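Long-range contacts in sortase (Streptomyces avermitilis, PDB 5GO5), which probably works as a calcium-independent housekeeping cysteine transpeptidase of the sortase family, linking surface proteins to the cell wall: residues Y45-P50 and G72-K77; A52-P57 and K65-G70; K78-Y83 and F95-H100. One frame throughout, in Å; residues are numbered along the deposited sequence.

Along the chain the order is simple: contact 2 lies within the stretch of chain that contact 1 closes, and contact 3 follows both. Contacts 2 and 3 are consecutive hairpins, strands 50-55 with 65-69 and 80-82 with 93-98; their centres are about 8 Å apart, and 65-69 runs parallel beside 80-82, so all four strands belong to one sheet. The short helix 73-76 of contact 1 makes the connection between the two hairpins, at the periphery of the molecule. The centre of contact 1 lies about 11 Å from that of contact 2 and about 8 Å from that of contact 3, where Leu-76 packs against His-100. That connection therefore lies against a predicted active-site residue.

Contact 1. Residues Y45-P50 and G72-K77; sequences YTYGKP and GTEVLK
This is a surface contact in which Tyr-47, on the turn leading into strand 50-55, reaches over to Gly-72, Glu-74 and Val-75 at the short helix 73-76. The phenol OH donates to Glu-74 OE2 at 2.7 Å. It arrives on the syn side of the carboxylate, 18° out of its plane, while OE2 itself sits at the edge of the tyrosine ring; the two side chains approach from opposite directions. Glu-74 manages this with CG between the backbone N and the carbonyl carbon (chi1 80°) and a second bend at chi2, which folds the acid back toward the tyrosine. The turn is a type II beta turn from Thr-46 to Lys-49, closed by Lys-49 N to Thr-46 O; Gly-48 takes its third position with positive phi, which suits glycine. In this sortase fold the turn is held to the sheet, since Gly-48 and Lys-49 bond to the backbone of Glu-69. Val-75 CG2 comes in obliquely, 3.9 Å from Tyr-47 CZ and 4.2 Å from Gly-48 CA. Gly-72 CA comes within 3.4 Å of Tyr-47 OH, and a CB at that position would collide with the hydroxyl.

Contact 2. Residues A52-P57 and K65-G70; sequences AVMYIP and KPVLEG
Ala-52, Val-53 and Met-54 pair with Val-67, Pro-66 and Lys-65 in an antiparallel hairpin held by three backbone hydrogen bonds. Val-67 N donates to Ala-52 O at 2.9 Å, nearly straight at hydrogen but from above the carbonyl plane, 38° out of it. The Met-54 and Lys-65 pair is bonded both ways: Met-54 N reaches Lys-65 O at 2.8 Å, and Lys-65 N returns to Met-54 O at 3.0 Å, each donor lying in the carbonyl plane of its acceptor. Two of these carbonyls also take a CA-H contact, Lys-65 O from Val-53 CA at 3.4 Å and Ala-52 O from Pro-66 CA at 3.6 Å.

Val-53 and Pro-66 form the non-hydrogen-bonded pair between them. Proline brings no N-H, and its carbonyl instead accepts from the backbone of Leu-80 on the next strand, while Val-53 turns its backbone to Thr-123. The hairpin is therefore bonded along both outer edges, as expected for the first two strands of the sortase beta barrel, where strand 119-123 pairs with 50-55 to complete the curled sheet.

Ala-52, Met-54, Lys-65 and Val-67 share one face. Val-67, with CG1 anti to the backbone N (chi1 -173°), puts CG2 beside that N and 4.0 Å from Met-54 CB. Beyond CB the methionine runs extended to SD and bends only at chi3, among Leu-80, Val-120, Leu-122 and Leu-166 of the apolar interior. Lys-65 starts on this face, yet two successive bends at chi1 and chi2 take its chain away from strand 50-55, and its ammonium makes a cation-pi interaction with Trp-63.

Contact 3. Residues K78-Y83 and F95-H100; sequences KGLGHY and FAVAGH. With GLY (glycine), chain B.
His-82, Tyr-83 and Ala-98 lose more surface than any other residues where strand 80-82 meets strand 93-98. With CG anti to the backbone N (chi1 175°), the imidazole of His-82 is set beside the Phe-95 ring and lies nearly parallel to it, the planes 22° apart. The rings are slid so far that they barely overlap; His-82 CD2 comes 3.5 Å from both CD1 and CE1 of Phe-95. That same CD2 sits 3.2 Å from Ala-96 O. Both ring nitrogens are buried and taken: ND1 is hydrogen-bonded to Glu-69 OE1 and NE2 to Ala-87 O, which fixes the ring's rotation and would favour a protonated imidazole. A leucine in its place would probably leave the Glu-69 carboxylate and the Ala-87 carbonyl without their donor inside the fold.

Tyr-83 gives its N to Ala-96 O at 3.0 Å, and the same oxygen lies at the edge of its ring. Further along, CD1 of Tyr-83 rests 3.7 Å from Ala-96 CB, and CE1 lies 3.9 Å from Ala-98 CB. Ala-98 and Gly-81 bond backbone to backbone in both directions, with Ala-98 N to Gly-81 O at 2.8 Å. Past this pair Leu-80 CD2 packs on Gly-99 CA, where a side chain would clash.

Beyond the strands a water accepts from His-100 N and lies 3.0 Å from Gly-79 O, to which it may donate. His-100 ND1 donates to OXT of the bound glycine at 2.9 Å, the carboxylate lying at the ring edge; the glycine is also hydrogen-bonded to Arg-101 N. The hairpin thus delivers His-100, the predicted proton donor/acceptor, to the site it is expected to share with Cys-169, as in the sortase fold.

Contact 1. Residues Y45-P50 and G72-K77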
ATOM      1  N   TYR A  45     -15.743   4.178  -2.663  1.00 28.52           N
ATOM      2  CA  TYR A  45     -14.878   4.127  -3.894  1.00 25.76           C
ATOM      3  C   TYR A  45     -15.578   3.405  -5.023  1.00 24.77           C
ATOM      4  O   TYR A  45     -16.348   2.538  -4.757  1.00 28.90           O
ATOM      5  CB  TYR A  45     -13.645   3.347  -3.581  1.00 23.76           C
ATOM      6  CG  TYR A  45     -12.689   3.952  -2.575  1.00 21.19           C
ATOM      7  CD1 TYR A  45     -12.641   5.312  -2.297  1.00 20.37           C
ATOM      8  CD2 TYR A  45     -11.775   3.120  -1.938  1.00 20.20           C
ATOM      9  CE1 TYR A  45     -11.714   5.829  -1.397  1.00 19.55           C
ATOM     10  CE2 TYR A  45     -10.847   3.634  -1.045  1.00 18.72           C
ATOM     11  CZ  TYR A  45     -10.829   4.954  -0.767  1.00 18.47           C
ATOM     12  OH  TYR A  45      -9.881   5.449   0.069  1.00 17.34           O
ATOM     13  N   THR A  46     -15.248   3.714  -6.267  1.00 22.60           N
ATOM     14  CA  THR A  46     -15.936   3.115  -7.445  1.00 21.90           C
ATOM     15  C   THR A  46     -15.038   2.064  -8.075  1.00 19.35           C
ATOM     16  O   THR A  46     -13.919   2.385  -8.467  1.00 17.57           O
ATOM     17  CB  THR A  46     -16.294   4.188  -8.478  1.00 24.34           C
ATOM     18  OG1 THR A  46     -17.060   5.199  -7.825  1.00 27.23           O
ATOM     19  CG2 THR A  46     -17.110   3.576  -9.634  1.00 26.43           C
ATOM     20  N   TYR A  47     -15.529   0.836  -8.188  1.00 18.58           N
ATOM     21  CA  TYR A  47     -14.751  -0.258  -8.723  1.00 17.97           C
ATOM     22  C   TYR A  47     -14.079   0.116 -10.024  1.00 17.61           C
ATOM     23  O   TYR A  47     -14.724   0.639 -10.983  1.00 17.74           O
ATOM     24  CB  TYR A  47     -15.561  -1.581  -8.887  1.00 18.80           C
ATOM     25  CG  TYR A  47     -14.705  -2.704  -9.415  1.00 17.77           C
ATOM     26  CD1 TYR A  47     -14.494  -2.858 -10.755  1.00 19.30           C
ATOM     27  CD2 TYR A  47     -14.079  -3.615  -8.557  1.00 18.72           C
ATOM     28  CE1 TYR A  47     -13.682  -3.852 -11.252  1.00 19.93           C
ATOM     29  CE2 TYR A  47     -13.253  -4.602  -9.056  1.00 18.75           C
ATOM     30  CZ  TYR A  47     -13.044  -4.703 -10.398  1.00 19.97           C
ATOM     31  OH  TYR A  47     -12.236  -5.675 -10.923  1.00 23.90           O
ATOM     32  N   GLY A  48     -12.782  -0.123 -10.059  1.00 15.71           N
ATOM     33  CA  GLY A  48     -11.989   0.082 -11.246  1.00 16.47           C
ATOM     34  C   GLY A  48     -11.497   1.477 -11.529  1.00 16.28           C
ATOM     35  O   GLY A  48     -10.784   1.654 -12.509  1.00 20.25           O
ATOM     36  N   LYS A  49     -11.870   2.447 -10.695  1.00 16.16           N
ATOM     37  CA  LYS A  49     -11.499   3.841 -10.892  1.00 16.94           C
ATOM     38  C   LYS A  49     -10.424   4.260  -9.912  1.00 15.98           C
ATOM     39  O   LYS A  49     -10.384   3.774  -8.801  1.00 13.94           O
ATOM     40  CB  LYS A  49     -12.692   4.747 -10.709  1.00 19.38           C
ATOM     41  CG  LYS A  49     -13.865   4.421 -11.647  1.00 22.51           C
ATOM     42  CD  LYS A  49     -13.403   4.159 -13.065  1.00 27.51           C
ATOM     43  N   PRO A  50      -9.558   5.180 -10.343  1.00 15.66           N
ATOM     44  CA  PRO A  50      -8.551   5.686  -9.399  1.00 15.55           C
ATOM     45  C   PRO A  50      -9.155   6.541  -8.310  1.00 15.33           C
ATOM     46  O   PRO A  50     -10.095   7.345  -8.553  1.00 16.22           O
ATOM     47  CB  PRO A  50      -7.606   6.510 -10.290  1.00 16.98           C
ATOM     48  CG  PRO A  50      -8.444   6.900 -11.443  1.00 19.51           C
ATOM     49  CD  PRO A  50      -9.416   5.771 -11.686  1.00 17.69           C
ATOM     50  N   GLY A  72      -9.323  -6.891  -9.443  1.00 17.47           N
ATOM     51  CA  GLY A  72      -9.525  -7.726 -10.623  1.00 17.83           C
ATOM     52  C   GLY A  72      -8.300  -7.678 -11.530  1.00 18.97           C
ATOM     53  O   GLY A  72      -7.506  -6.714 -11.556  1.00 18.62           O
ATOM     54  N   THR A  73      -8.139  -8.722 -12.332  1.00 20.45           N
ATOM     55  CA  THR A  73      -6.938  -8.847 -13.112  1.00 22.67           C
ATOM     56  C   THR A  73      -6.758  -7.610 -14.006  1.00 20.87           C
ATOM     57  O   THR A  73      -5.635  -7.139 -14.216  1.00 22.56           O
ATOM     58  CB  THR A  73      -6.931 -10.148 -13.961  1.00 24.63           C
ATOM     59  OG1 THR A  73      -7.997 -10.078 -14.873  1.00 28.16           O
ATOM     60  CG2 THR A  73      -7.123 -11.353 -13.097  1.00 26.22           C
ATOM     61  N   GLU A  74      -7.851  -7.034 -14.512  1.00 19.91           N
ATOM     62  CA  GLU A  74      -7.780  -5.875 -15.375  1.00 21.43           C
ATOM     63  C   GLU A  74      -7.407  -4.570 -14.650  1.00 21.57           C
ATOM     64  O   GLU A  74      -6.882  -3.657 -15.275  1.00 23.88           O
ATOM     65  CB  GLU A  74      -9.094  -5.669 -16.134  1.00 23.38           C
ATOM     66  CG  GLU A  74     -10.233  -5.006 -15.377  1.00 22.64           C
ATOM     67  CD  GLU A  74     -10.813  -5.788 -14.172  1.00 22.60           C
ATOM     68  OE1 GLU A  74     -10.507  -6.990 -13.955  1.00 22.19           O
ATOM     69  OE2 GLU A  74     -11.604  -5.182 -13.450  1.00 22.23           O
ATOM     70  N   VAL A  75      -7.756  -4.478 -13.364  1.00 18.79           N
ATOM     71  CA  VAL A  75      -7.346  -3.325 -12.561  1.00 18.38           C
ATOM     72  C   VAL A  75      -5.825  -3.281 -12.406  1.00 18.02           C
ATOM     73  O   VAL A  75      -5.218  -2.213 -12.579  1.00 19.51           O
ATOM     74  CB  VAL A  75      -8.009  -3.319 -11.156  1.00 18.13           C
ATOM     75  CG1 VAL A  75      -7.528  -2.108 -10.355  1.00 18.37           C
ATOM     76  CG2 VAL A  75      -9.527  -3.281 -11.291  1.00 20.21           C
ATOM     77  N   LEU A  76      -5.239  -4.405 -12.066  1.00 16.85           N
ATOM     78  CA  LEU A  76      -3.820  -4.517 -11.776  1.00 19.43           C
ATOM     79  C   LEU A  76      -2.963  -4.250 -13.022  1.00 21.67           C
ATOM     80  O   LEU A  76      -1.785  -3.953 -12.894  1.00 22.40           O
ATOM     81  CB  LEU A  76      -3.522  -5.838 -11.120  1.00 21.54           C
ATOM     82  CG  LEU A  76      -4.250  -6.098  -9.767  1.00 25.40           C
ATOM     83  CD1 LEU A  76      -3.681  -7.348  -9.121  1.00 28.18           C
ATOM     84  CD2 LEU A  76      -4.182  -4.908  -8.820  1.00 28.21           C
ATOM     85  N   LYS A  77      -3.548  -4.330 -14.226  1.00 22.64           N
ATOM     86  CA  LYS A  77      -2.833  -3.882 -15.428  1.00 23.40           C
ATOM     87  C   LYS A  77      -2.680  -2.360 -15.580  1.00 24.86           C
ATOM     88  O   LYS A  77      -1.795  -1.899 -16.325  1.00 26.79           O
ATOM     89  CB  LYS A  77      -3.522  -4.467 -16.696  1.00 26.93           C
ATOM     90  CG  LYS A  77      -3.532  -5.990 -16.735  1.00 28.88           C
ATOM     91  CD  LYS A  77      -4.233  -6.503 -18.021  1.00 34.69           C
ATOM     92  CE  LYS A  77      -4.248  -8.019 -18.091  1.00 37.43           C
TER

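Contact 2. Residues A52-P57 and K65-G70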
ATOM      1  N   ALA A  52      -6.610   7.475  -5.510  1.00 10.98           N
ATOM      2  CA  ALA A  52      -5.493   8.007  -4.802  1.00 11.30           C
ATOM      3  C   ALA A  52      -4.255   7.843  -5.610  1.00 11.52           C
ATOM      4  O   ALA A  52      -4.226   7.134  -6.634  1.00 11.53           O
ATOM      5  CB  ALA A  52      -5.331   7.353  -3.411  1.00 11.11           C
ATOM      6  N   VAL A  53      -3.192   8.532  -5.186  1.00 11.08           N
ATOM      7  CA  VAL A  53      -1.875   8.315  -5.759  1.00 11.33           C
ATOM      8  C   VAL A  53      -0.924   7.923  -4.625  1.00 11.39           C
ATOM      9  O   VAL A  53      -0.985   8.545  -3.539  1.00 11.99           O
ATOM     10  CB  VAL A  53      -1.307   9.583  -6.460  1.00 12.07           C
ATOM     11  CG1 VAL A  53       0.049   9.331  -7.042  1.00 13.15           C
ATOM     12  CG2 VAL A  53      -2.269  10.089  -7.515  1.00 13.22           C
ATOM     13  N   MET A  54      -0.052   6.958  -4.915  1.00 11.19           N
ATOM     14  CA  MET A  54       0.942   6.473  -3.980  1.00 10.86           C
ATOM     15  C   MET A  54       2.335   6.891  -4.405  1.00 11.07           C
ATOM     16  O   MET A  54       2.691   6.797  -5.571  1.00 11.37           O
ATOM     17  CB  MET A  54       0.864   4.951  -3.839  1.00 11.45           C
ATOM     18  CG  MET A  54       1.703   4.367  -2.697  1.00 11.44           C
ATOM     19  SD  MET A  54       1.662   2.552  -2.598  1.00 12.04           S
ATOM     20  CE  MET A  54      -0.044   2.255  -2.172  1.00 12.47           C
ATOM     21  N   TYR A  55       3.134   7.242  -3.404  1.00 11.58           N
ATOM     22  CA  TYR A  55       4.550   7.517  -3.532  1.00 11.91           C
ATOM     23  C   TYR A  55       5.303   6.720  -2.469  1.00 12.06           C
ATOM     24  O   TYR A  55       4.857   6.642  -1.331  1.00 12.39           O
ATOM     25  CB  TYR A  55       4.803   9.015  -3.268  1.00 11.82           C
ATOM     26  CG  TYR A  55       4.041   9.959  -4.181  1.00 11.19           C
ATOM     27  CD1 TYR A  55       2.709  10.328  -3.929  1.00 11.74           C
ATOM     28  CD2 TYR A  55       4.653  10.475  -5.373  1.00 12.05           C
ATOM     29  CE1 TYR A  55       2.009  11.165  -4.796  1.00 11.67           C
ATOM     30  CE2 TYR A  55       3.958  11.303  -6.204  1.00 12.62           C
ATOM     31  CZ  TYR A  55       2.637  11.640  -5.951  1.00 12.15           C
ATOM     32  OH  TYR A  55       1.947  12.457  -6.794  1.00 12.71           O
ATOM     33  N   ILE A  56       6.452   6.153  -2.823  1.00 12.22           N
ATOM     34  CA  ILE A  56       7.295   5.422  -1.882  1.00 12.58           C
ATOM     35  C   ILE A  56       8.730   5.854  -2.162  1.00 13.09           C
ATOM     36  O   ILE A  56       9.305   5.387  -3.121  1.00 14.52           O
ATOM     37  CB  ILE A  56       7.151   3.921  -2.033  1.00 13.44           C
ATOM     38  CG1 ILE A  56       5.676   3.499  -1.833  1.00 13.23           C
ATOM     39  CG2 ILE A  56       8.019   3.196  -1.033  1.00 13.25           C
ATOM     40  CD1 ILE A  56       5.422   2.031  -2.095  1.00 13.12           C
ATOM     41  N   PRO A  57       9.255   6.742  -1.334  1.00 14.24           N
ATOM     42  CA  PRO A  57      10.617   7.274  -1.595  1.00 16.30           C
ATOM     43  C   PRO A  57      11.681   6.177  -1.831  1.00 16.65           C
ATOM     44  O   PRO A  57      12.542   6.320  -2.709  1.00 16.65           O
ATOM     45  CB  PRO A  57      10.855   8.098  -0.355  1.00 15.67           C
ATOM     46  CG  PRO A  57       9.527   8.692  -0.026  1.00 16.13           C
ATOM     47  CD  PRO A  57       8.551   7.560  -0.333  1.00 14.88           C
ATOM     48  N   LYS A  65       2.280   6.089  -8.459  1.00 12.88           N
ATOM     49  CA  LYS A  65       1.336   5.150  -9.056  1.00 13.42           C
ATOM     50  C   LYS A  65      -0.061   5.456  -8.640  1.00 12.74           C
ATOM     51  O   LYS A  65      -0.333   5.775  -7.446  1.00 12.52           O
ATOM     52  CB  LYS A  65       1.638   3.709  -8.647  1.00 14.05           C
ATOM     53  CG  LYS A  65       3.065   3.239  -8.919  1.00 15.45           C
ATOM     54  CD  LYS A  65       3.411   3.173 -10.385  1.00 16.29           C
ATOM     55  CE  LYS A  65       4.894   3.002 -10.522  1.00 19.11           C
ATOM     56  NZ  LYS A  65       5.231   2.861 -11.974  1.00 22.09           N
ATOM     57  N   PRO A  66      -1.001   5.359  -9.588  1.00 12.41           N
ATOM     58  CA  PRO A  66      -2.371   5.495  -9.230  1.00 12.38           C
ATOM     59  C   PRO A  66      -2.856   4.237  -8.490  1.00 12.20           C
ATOM     60  O   PRO A  66      -2.389   3.136  -8.784  1.00 12.51           O
ATOM     61  CB  PRO A  66      -3.082   5.597 -10.596  1.00 13.26           C
ATOM     62  CG  PRO A  66      -2.241   4.743 -11.468  1.00 13.41           C
ATOM     63  CD  PRO A  66      -0.840   4.950 -11.010  1.00 13.65           C
ATOM     64  N   VAL A  67      -3.741   4.450  -7.519  1.00 11.47           N
ATOM     65  CA  VAL A  67      -4.389   3.353  -6.796  1.00 11.86           C
ATOM     66  C   VAL A  67      -5.842   3.353  -7.215  1.00 11.69           C
ATOM     67  O   VAL A  67      -6.563   4.333  -7.070  1.00 11.87           O
ATOM     68  CB  VAL A  67      -4.259   3.470  -5.286  1.00 12.57           C
ATOM     69  CG1 VAL A  67      -4.797   2.195  -4.625  1.00 13.14           C
ATOM     70  CG2 VAL A  67      -2.799   3.736  -4.903  1.00 11.87           C
ATOM     71  N   LEU A  68      -6.273   2.199  -7.723  1.00 11.33           N
ATOM     72  CA  LEU A  68      -7.601   2.000  -8.228  1.00 12.76           C
ATOM     73  C   LEU A  68      -8.356   1.084  -7.283  1.00 12.82           C
ATOM     74  O   LEU A  68      -7.760   0.250  -6.615  1.00 11.93           O
ATOM     75  CB  LEU A  68      -7.545   1.343  -9.621  1.00 14.22           C
ATOM     76  CG  LEU A  68      -7.142   2.253 -10.782  1.00 16.12           C
ATOM     77  CD1 LEU A  68      -5.680   2.603 -10.685  1.00 18.98           C
ATOM     78  CD2 LEU A  68      -7.403   1.553 -12.106  1.00 17.91           C
ATOM     79  N   GLU A  69      -9.691   1.216  -7.275  1.00 12.30           N
ATOM     80  CA  GLU A  69     -10.497   0.352  -6.442  1.00 12.88           C
ATOM     81  C   GLU A  69     -10.653  -1.022  -7.051  1.00 13.55           C
ATOM     82  O   GLU A  69     -11.019  -1.149  -8.247  1.00 13.83           O
ATOM     83  CB  GLU A  69     -11.864   1.007  -6.195  1.00 13.87           C
ATOM     84  CG  GLU A  69     -12.852   0.165  -5.394  1.00 14.78           C
ATOM     85  CD  GLU A  69     -12.457  -0.098  -3.946  1.00 16.79           C
ATOM     86  OE1 GLU A  69     -11.256  -0.016  -3.598  1.00 16.84           O
ATOM     87  OE2 GLU A  69     -13.371  -0.370  -3.131  1.00 17.55           O
ATOM     88  N   GLY A  70     -10.426  -2.054  -6.253  1.00 12.70           N
ATOM     89  CA  GLY A  70     -10.538  -3.410  -6.745  1.00 13.57           C
ATOM     90  C   GLY A  70      -9.252  -4.087  -7.080  1.00 14.49           C
ATOM     91  O   GLY A  70      -8.230  -3.444  -7.259  1.00 13.19           O
TER

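Contact 3. Residues K78-Y83 and F95-H100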
ATOM      1  N   LYS A  78      -3.503  -1.571 -14.895  1.00 23.71           N
ATOM      2  CA  LYS A  78      -3.520  -0.125 -14.998  1.00 24.27           C
ATOM      3  C   LYS A  78      -2.826   0.589 -13.824  1.00 23.59           C
ATOM      4  O   LYS A  78      -2.588   1.788 -13.888  1.00 24.00           O
ATOM      5  CB  LYS A  78      -4.954   0.385 -15.015  1.00 27.79           C
ATOM      6  CG  LYS A  78      -5.806  -0.181 -16.131  1.00 29.66           C
ATOM      7  CD  LYS A  78      -7.200   0.378 -15.971  1.00 31.91           C
ATOM      8  CE  LYS A  78      -8.182  -0.263 -16.910  1.00 33.63           C
ATOM      9  NZ  LYS A  78      -9.464   0.424 -16.705  1.00 35.28           N
ATOM     10  N   GLY A  79      -2.591  -0.123 -12.736  1.00 19.68           N
ATOM     11  CA  GLY A  79      -2.014   0.504 -11.546  1.00 19.22           C
ATOM     12  C   GLY A  79      -2.074  -0.449 -10.356  1.00 16.10           C
ATOM     13  O   GLY A  79      -2.194  -1.635 -10.498  1.00 17.00           O
ATOM     14  N   LEU A  80      -1.982   0.119  -9.185  1.00 14.37           N
ATOM     15  CA  LEU A  80      -2.134  -0.649  -7.970  1.00 13.22           C
ATOM     16  C   LEU A  80      -3.622  -0.807  -7.687  1.00 13.88           C
ATOM     17  O   LEU A  80      -4.419   0.045  -8.023  1.00 14.84           O
ATOM     18  CB  LEU A  80      -1.500   0.121  -6.845  1.00 13.49           C
ATOM     19  CG  LEU A  80      -0.046   0.433  -7.112  1.00 13.15           C
ATOM     20  CD1 LEU A  80       0.536   1.182  -5.950  1.00 13.45           C
ATOM     21  CD2 LEU A  80       0.800  -0.801  -7.349  1.00 13.78           C
ATOM     22  N   GLY A  81      -3.991  -1.896  -7.021  1.00 11.52           N
ATOM     23  CA  GLY A  81      -5.393  -2.162  -6.725  1.00 11.46           C
ATOM     24  C   GLY A  81      -5.663  -2.293  -5.230  1.00 11.38           C
ATOM     25  O   GLY A  81      -4.948  -3.041  -4.539  1.00 11.59           O
ATOM     26  N   HIS A  82      -6.673  -1.583  -4.755  1.00 11.07           N
ATOM     27  CA  HIS A  82      -7.134  -1.667  -3.388  1.00 11.28           C
ATOM     28  C   HIS A  82      -8.103  -2.831  -3.220  1.00 11.65           C
ATOM     29  O   HIS A  82      -9.094  -2.898  -3.926  1.00 12.91           O
ATOM     30  CB  HIS A  82      -7.818  -0.380  -2.977  1.00 11.29           C
ATOM     31  CG  HIS A  82      -8.435  -0.420  -1.629  1.00 11.51           C
ATOM     32  ND1 HIS A  82      -9.794  -0.247  -1.448  1.00 11.61           N
ATOM     33  CD2 HIS A  82      -7.895  -0.540  -0.396  1.00 11.33           C
ATOM     34  CE1 HIS A  82     -10.067  -0.304  -0.153  1.00 12.92           C
ATOM     35  NE2 HIS A  82      -8.933  -0.446   0.505  1.00 11.51           N
ATOM     36  N   TYR A  83      -7.804  -3.726  -2.270  1.00 11.59           N
ATOM     37  CA  TYR A  83      -8.764  -4.766  -1.902  1.00 11.51           C
ATOM     38  C   TYR A  83     -10.072  -4.131  -1.420  1.00 11.59           C
ATOM     39  O   TYR A  83     -10.108  -3.398  -0.435  1.00 11.50           O
ATOM     40  CB  TYR A  83      -8.188  -5.730  -0.869  1.00 11.76           C
ATOM     41  CG  TYR A  83      -7.119  -6.628  -1.400  1.00 12.82           C
ATOM     42  CD1 TYR A  83      -5.760  -6.254  -1.380  1.00 13.34           C
ATOM     43  CD2 TYR A  83      -7.445  -7.888  -1.883  1.00 13.93           C
ATOM     44  CE1 TYR A  83      -4.774  -7.101  -1.852  1.00 13.82           C
ATOM     45  CE2 TYR A  83      -6.492  -8.719  -2.391  1.00 14.77           C
ATOM     46  CZ  TYR A  83      -5.151  -8.343  -2.349  1.00 14.88           C
ATOM     47  OH  TYR A  83      -4.218  -9.210  -2.800  1.00 17.18           O
ATOM     48  N   PHE A  95      -5.781  -0.895   5.205  1.00 10.35           N
ATOM     49  CA  PHE A  95      -5.898  -0.433   3.815  1.00 10.51           C
ATOM     50  C   PHE A  95      -4.918  -1.251   2.978  1.00 10.36           C
ATOM     51  O   PHE A  95      -3.734  -1.028   3.021  1.00 10.73           O
ATOM     52  CB  PHE A  95      -5.591   1.059   3.764  1.00 10.80           C
ATOM     53  CG  PHE A  95      -5.503   1.662   2.379  1.00 10.60           C
ATOM     54  CD1 PHE A  95      -6.633   2.041   1.682  1.00 10.97           C
ATOM     55  CD2 PHE A  95      -4.270   1.893   1.790  1.00 11.82           C
ATOM     56  CE1 PHE A  95      -6.530   2.605   0.410  1.00 11.29           C
ATOM     57  CE2 PHE A  95      -4.181   2.447   0.541  1.00 11.87           C
ATOM     58  CZ  PHE A  95      -5.315   2.816  -0.150  1.00 11.52           C
ATOM     59  N   ALA A  96      -5.445  -2.214   2.233  1.00 10.07           N
ATOM     60  CA  ALA A  96      -4.592  -3.187   1.577  1.00 10.95           C
ATOM     61  C   ALA A  96      -4.557  -2.969   0.084  1.00 10.55           C
ATOM     62  O   ALA A  96      -5.591  -2.782  -0.558  1.00 10.26           O
ATOM     63  CB  ALA A  96      -5.080  -4.576   1.882  1.00 11.56           C
ATOM     64  N   VAL A  97      -3.351  -3.032  -0.469  1.00 10.13           N
ATOM     65  CA  VAL A  97      -3.085  -2.696  -1.880  1.00 11.46           C
ATOM     66  C   VAL A  97      -2.177  -3.743  -2.509  1.00 11.73           C
ATOM     67  O   VAL A  97      -1.161  -4.149  -1.897  1.00 12.09           O
ATOM     68  CB  VAL A  97      -2.437  -1.315  -2.013  1.00 11.88           C
ATOM     69  CG1 VAL A  97      -2.066  -1.000  -3.457  1.00 12.19           C
ATOM     70  CG2 VAL A  97      -3.334  -0.255  -1.443  1.00 12.52           C
ATOM     71  N   ALA A  98      -2.572  -4.189  -3.708  1.00 11.22           N
ATOM     72  CA  ALA A  98      -1.819  -5.147  -4.496  1.00 11.88           C
ATOM     73  C   ALA A  98      -1.133  -4.482  -5.679  1.00 11.93           C
ATOM     74  O   ALA A  98      -1.692  -3.582  -6.282  1.00 13.05           O
ATOM     75  CB  ALA A  98      -2.760  -6.189  -5.007  1.00 12.66           C
ATOM     76  N   GLY A  99       0.023  -5.010  -6.058  1.00 12.62           N
ATOM     77  CA  GLY A  99       0.676  -4.571  -7.307  1.00 13.38           C
ATOM     78  C   GLY A  99       1.570  -5.643  -7.876  1.00 15.04           C
ATOM     79  O   GLY A  99       2.076  -6.521  -7.158  1.00 15.49           O
ATOM     80  N   HIS A 100       1.777  -5.545  -9.179  1.00 15.74           N
ATOM     81  CA  HIS A 100       2.641  -6.502  -9.869  1.00 17.93           C
ATOM     82  C   HIS A 100       4.106  -6.141  -9.681  1.00 17.23           C
ATOM     83  O   HIS A 100       4.491  -4.960  -9.730  1.00 16.61           O
ATOM     84  CB  HIS A 100       2.329  -6.496 -11.362  1.00 17.87           C
ATOM     85  CG  HIS A 100       1.064  -7.185 -11.713  1.00 20.13           C
ATOM     86  ND1 HIS A 100       0.830  -8.506 -11.392  1.00 21.91           N
ATOM     87  CD2 HIS A 100      -0.029  -6.753 -12.380  1.00 21.25           C
ATOM     88  CE1 HIS A 100      -0.365  -8.851 -11.836  1.00 23.50           C
ATOM     89  NE2 HIS A 100      -0.905  -7.807 -12.440  1.00 23.55           N
TER
HETATM   90  N   GLY B 301       3.939 -10.129 -12.071  1.00 43.04           N
HETATM   91  CA  GLY B 301       4.479 -10.664 -10.791  1.00 39.27           C
HETATM   92  C   GLY B 301       3.469 -10.325  -9.750  1.00 35.49           C
HETATM   93  O   GLY B 301       3.771  -9.788  -8.649  1.00 31.67           O
HETATM   94  OXT GLY B 301       2.299 -10.567 -10.045  1.00 42.78           O
HETATM   95  O   HOH W   1       0.063  -3.593 -10.555  1.00 20.13           O